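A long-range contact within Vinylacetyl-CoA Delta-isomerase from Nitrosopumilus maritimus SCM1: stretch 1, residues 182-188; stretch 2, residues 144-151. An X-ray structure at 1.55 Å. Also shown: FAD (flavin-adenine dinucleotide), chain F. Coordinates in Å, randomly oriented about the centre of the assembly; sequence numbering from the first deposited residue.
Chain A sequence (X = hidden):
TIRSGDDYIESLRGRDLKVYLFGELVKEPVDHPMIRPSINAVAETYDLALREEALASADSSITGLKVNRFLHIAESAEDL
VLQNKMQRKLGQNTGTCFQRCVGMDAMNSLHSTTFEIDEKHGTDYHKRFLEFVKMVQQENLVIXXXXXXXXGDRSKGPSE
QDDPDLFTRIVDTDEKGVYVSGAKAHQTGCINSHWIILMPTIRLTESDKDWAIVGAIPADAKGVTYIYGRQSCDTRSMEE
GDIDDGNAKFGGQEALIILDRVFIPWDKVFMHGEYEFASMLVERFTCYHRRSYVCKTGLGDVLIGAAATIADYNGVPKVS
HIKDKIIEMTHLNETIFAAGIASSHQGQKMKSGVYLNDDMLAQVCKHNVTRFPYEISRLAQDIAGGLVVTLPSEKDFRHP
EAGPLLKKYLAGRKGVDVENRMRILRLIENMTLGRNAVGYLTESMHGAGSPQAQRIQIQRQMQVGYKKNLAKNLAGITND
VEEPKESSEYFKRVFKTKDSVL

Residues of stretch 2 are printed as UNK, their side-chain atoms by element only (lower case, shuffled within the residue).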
# COMPACT_ATOMS: atom_id res chain seq x y z
N GLY A 182 0.43 12.63 -40.73
CA GLY A 182 0.80 11.97 -39.50
C GLY A 182 -0.43 11.25 -38.96
O GLY A 182 -1.28 10.80 -39.73
N ALA A 183 -0.49 11.08 -37.66
CA ALA A 183 -1.61 10.41 -37.04
C ALA A 183 -1.72 10.87 -35.59
O ALA A 183 -0.72 11.34 -35.02
CB ALA A 183 -1.41 8.94 -37.12
N LYS A 184 -2.89 10.66 -35.02
CA LYS A 184 -3.14 10.93 -33.61
C LYS A 184 -3.84 9.68 -33.04
O LYS A 184 -4.80 9.21 -33.62
CB LYS A 184 -3.99 12.19 -33.43
CG LYS A 184 -3.28 13.48 -33.84
CD LYS A 184 -2.03 13.92 -33.07
CE LYS A 184 -1.59 15.31 -33.40
NZ LYS A 184 -0.32 15.59 -32.70
N ALA A 185 -3.23 9.07 -32.01
CA ALA A 185 -3.72 7.81 -31.46
C ALA A 185 -4.58 8.03 -30.23
O ALA A 185 -4.49 9.04 -29.55
CB ALA A 185 -2.53 6.92 -31.17
N HIS A 186 -5.40 7.01 -29.92
CA HIS A 186 -6.19 6.95 -28.67
C HIS A 186 -7.20 8.09 -28.55
O HIS A 186 -7.41 8.62 -27.46
CB HIS A 186 -5.29 7.04 -27.44
CG HIS A 186 -3.98 6.36 -27.61
ND1 HIS A 186 -3.76 5.00 -27.68
CD2 HIS A 186 -2.78 6.96 -27.70
CE1 HIS A 186 -2.46 4.81 -27.85
NE2 HIS A 186 -1.85 5.99 -27.84
N GLN A 187 -7.74 8.55 -29.65
CA GLN A 187 -8.48 9.81 -29.64
C GLN A 187 -9.92 9.68 -29.19
O GLN A 187 -10.75 9.08 -29.88
CB GLN A 187 -8.38 10.41 -31.04
CG GLN A 187 -6.97 10.85 -31.37
CD GLN A 187 -6.46 11.91 -30.43
OE1 GLN A 187 -7.17 12.83 -30.09
NE2 GLN A 187 -5.21 11.78 -29.98
N THR A 188 -10.19 10.24 -28.01
CA THR A 188 -11.46 10.13 -27.33
C THR A 188 -12.54 10.89 -28.10
O THR A 188 -12.42 12.10 -28.28
CB THR A 188 -11.30 10.64 -25.88
OG1 THR A 188 -10.41 9.78 -25.17
CG2 THR A 188 -12.62 10.68 -25.15
N UNK A 144 -12.84 17.75 -30.21
CA UNK A 144 -11.81 16.81 -29.83
C UNK A 144 -10.47 17.50 -29.57
O UNK A 144 -10.12 18.47 -30.23
N UNK A 145 -9.63 16.87 -28.72
CA UNK A 145 -8.32 17.38 -28.41
C UNK A 145 -7.32 16.33 -28.81
O UNK A 145 -7.19 15.34 -28.10
N UNK A 146 -6.65 16.56 -29.93
CA UNK A 146 -5.84 15.54 -30.53
C UNK A 146 -4.36 15.86 -30.39
O UNK A 146 -3.73 16.42 -31.30
c UNK A 146 -6.25 15.33 -31.98
N UNK A 147 -3.78 15.37 -29.28
CA UNK A 147 -2.39 15.67 -28.98
C UNK A 147 -1.49 14.47 -29.28
O UNK A 147 -0.48 14.62 -29.97
c UNK A 147 -0.83 16.29 -27.07
c UNK A 147 -2.27 16.12 -27.53
c UNK A 147 -1.18 18.81 -25.97
s UNK A 147 -0.63 17.16 -25.50
N UNK A 148 -1.82 13.32 -28.73
CA UNK A 148 -0.90 12.20 -28.73
C UNK A 148 -0.76 11.54 -30.09
O UNK A 148 -1.67 10.89 -30.58
c UNK A 148 -1.36 11.17 -27.71
c UNK A 148 -0.29 10.11 -27.54
o UNK A 148 -1.70 11.76 -26.46
N UNK A 149 0.48 11.59 -30.62
CA UNK A 149 0.86 10.91 -31.85
C UNK A 149 1.22 9.46 -31.50
O UNK A 149 1.32 9.07 -30.33
c UNK A 149 2.07 11.56 -32.50
c UNK A 149 1.91 13.07 -32.63
o UNK A 149 1.43 13.53 -33.68
o UNK A 149 2.15 13.75 -31.61
N UNK A 150 1.36 8.58 -32.51
CA UNK A 150 1.78 7.21 -32.24
C UNK A 150 3.16 7.09 -31.60
O UNK A 150 3.33 6.18 -30.81
c UNK A 150 0.98 8.77 -33.90
c UNK A 150 1.69 6.54 -33.60
c UNK A 150 0.68 7.38 -34.36
N UNK A 151 4.10 7.93 -32.04
CA UNK A 151 5.39 8.19 -31.43
C UNK A 151 6.53 7.22 -31.81
O UNK A 151 7.67 7.52 -31.46
n UNK A 151 4.33 8.78 -25.61
c UNK A 151 4.48 9.44 -29.39
c UNK A 151 5.34 8.29 -29.90
c UNK A 151 4.60 9.74 -27.91
c UNK A 151 4.33 8.57 -27.08
PA FAD F . 3.98 5.13 -23.93
O1A FAD F . 4.55 6.49 -24.02
O2A FAD F . 4.39 4.15 -24.95
O5B FAD F . 4.18 4.68 -22.42
C5B FAD F . 4.48 3.30 -22.06
C4B FAD F . 5.44 3.31 -20.91
O4B FAD F . 6.74 3.75 -21.37
C3B FAD F . 5.09 4.20 -19.71
O3B FAD F . 5.48 3.57 -18.49
C2B FAD F . 5.93 5.45 -19.95
O2B FAD F . 6.23 6.25 -18.82
C1B FAD F . 7.19 4.84 -20.57
N9A FAD F . 7.91 5.75 -21.45
C8A FAD F . 7.55 6.26 -22.68
N7A FAD F . 8.44 7.03 -23.24
C5A FAD F . 9.47 7.06 -22.31
C6A FAD F . 10.72 7.71 -22.31
N6A FAD F . 11.15 8.44 -23.34
N1A FAD F . 11.48 7.59 -21.21
C2A FAD F . 11.04 6.82 -20.20
N3A FAD F . 9.91 6.12 -20.10
C4A FAD F . 9.14 6.29 -21.19
N1 FAD F . -4.53 11.45 -26.09
C2 FAD F . -5.03 12.49 -26.84
O2 FAD F . -4.30 13.30 -27.43
N3 FAD F . -6.40 12.67 -26.88
C4 FAD F . -7.34 11.89 -26.27
O4 FAD F . -8.54 12.06 -26.45
C4X FAD F . -6.79 10.74 -25.57
N5 FAD F . -7.64 9.90 -24.97
C5X FAD F . -7.13 8.71 -24.51
C6 FAD F . -7.99 7.69 -24.08
C7 FAD F . -7.52 6.46 -23.65
C7M FAD F . -8.48 5.35 -23.31
C8 FAD F . -6.13 6.27 -23.50
C8M FAD F . -5.59 4.99 -22.93
C9 FAD F . -5.26 7.29 -23.83
C9A FAD F . -5.75 8.50 -24.37
N10 FAD F . -4.89 9.50 -24.83
C10 FAD F . -5.37 10.61 -25.53
C1' FAD F . -3.47 9.14 -24.93
C2' FAD F . -2.62 9.24 -23.68
O2' FAD F . -2.28 10.62 -23.50
C3' FAD F . -1.35 8.39 -23.84
O3' FAD F . -1.78 7.04 -23.79
C4' FAD F . -0.22 8.70 -22.85
O4' FAD F . 0.37 9.98 -23.13
C5' FAD F . 0.87 7.65 -22.86
O5' FAD F . 1.41 7.53 -24.17
P FAD F . 1.48 6.16 -24.90
O1P FAD F . 0.17 5.51 -24.97
O2P FAD F . 2.22 6.39 -26.15
O3P FAD F . 2.36 5.19 -23.98
O HOH W 1 -10.27 13.95 -27.92
O HOH W 2 0.86 6.91 -28.53

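Position 144 has no side-chain atoms at all. It lies in a strand, and a CB built here would point toward stretch 1, 4.6 Å from the O of T188. With nothing beyond CA, this is G144.

Position 145 is also bare. Its backbone N donates to water 1 at 3.1 Å, and that water also bonds to O of T188 and to O4 of FAD. Its O accepts from FAD N3 at 3.0 Å. The same O lies 3.2 Å from OE1 of Q187, but both are acceptors and no bond forms. The residue is G145.

Position 146 carries a single carbon, so it has a CB and nothing further. That carbon lies 3.3 Å from OE1 of Q187 and 4.0 Å from CG of K184. The backbone O is 3.2 Å from CE of K184. One carbon means alanine, A146.

Position 147 has three carbons and a sulfur in an unbranched chain, with the sulfur between the last two carbons. The CA-to-CB bond points away from stretch 1, and the side chain's nearest approach is 5.6 Å, from CB to NZ of K184. The backbone does the work: its O accepts from NZ of K184 at 2.9 Å, and its N donates to FAD O2 at 2.8 Å. The thioether makes it M147.

Position 148 has a branched side chain, one carbon bearing an oxygen and a carbon. The outer carbon lies 4.0 Å from CD2 of H186, at the edge of the imidazole ring. The backbone O accepts from N of A185 at 2.8 Å. A hydroxyl and a methyl on one carbon give T148. Its OG1 donates to FAD N1 at 2.9 Å and accepts from FAD O2' at 3.2 Å.

Position 149 has two carbons, the second carrying two oxygens. One oxygen is 2.9 Å from NZ of K184, a salt bridge. A short carboxylate is aspartate, D149, and the bridging oxygen is OD2. Its CA also makes a CA-H...O contact with O of A183 at 3.6 Å.

Position 150 has three carbons that close a ring onto the backbone N. The middle one lies 3.8 Å from CB of A183. The ring identifies P150, and that carbon is CG. Its CD is 3.3 Å from O of A183.

Position 151 has four carbons in a row ending in nitrogen. It does not touch stretch 1. This is K151, whose NZ donates to FAD O1A at 2.8 Å.

The contact is held by a few polar bonds and close packing. The backbone bond from A185 to T148 joins the two chains. K184 points its CA-to-CB bond away, yet its end returns to bond both M147 and D149. P150 packs on A183. Q187 turns NE2 to O of A185 at 2.9 Å and to FAD O2 at 3.1 Å. Both stretches therefore meet at the flavin, where M147, T148 and Q187 all donate to O2.

Stretch 2, residues 144-151: GGAMTDPK
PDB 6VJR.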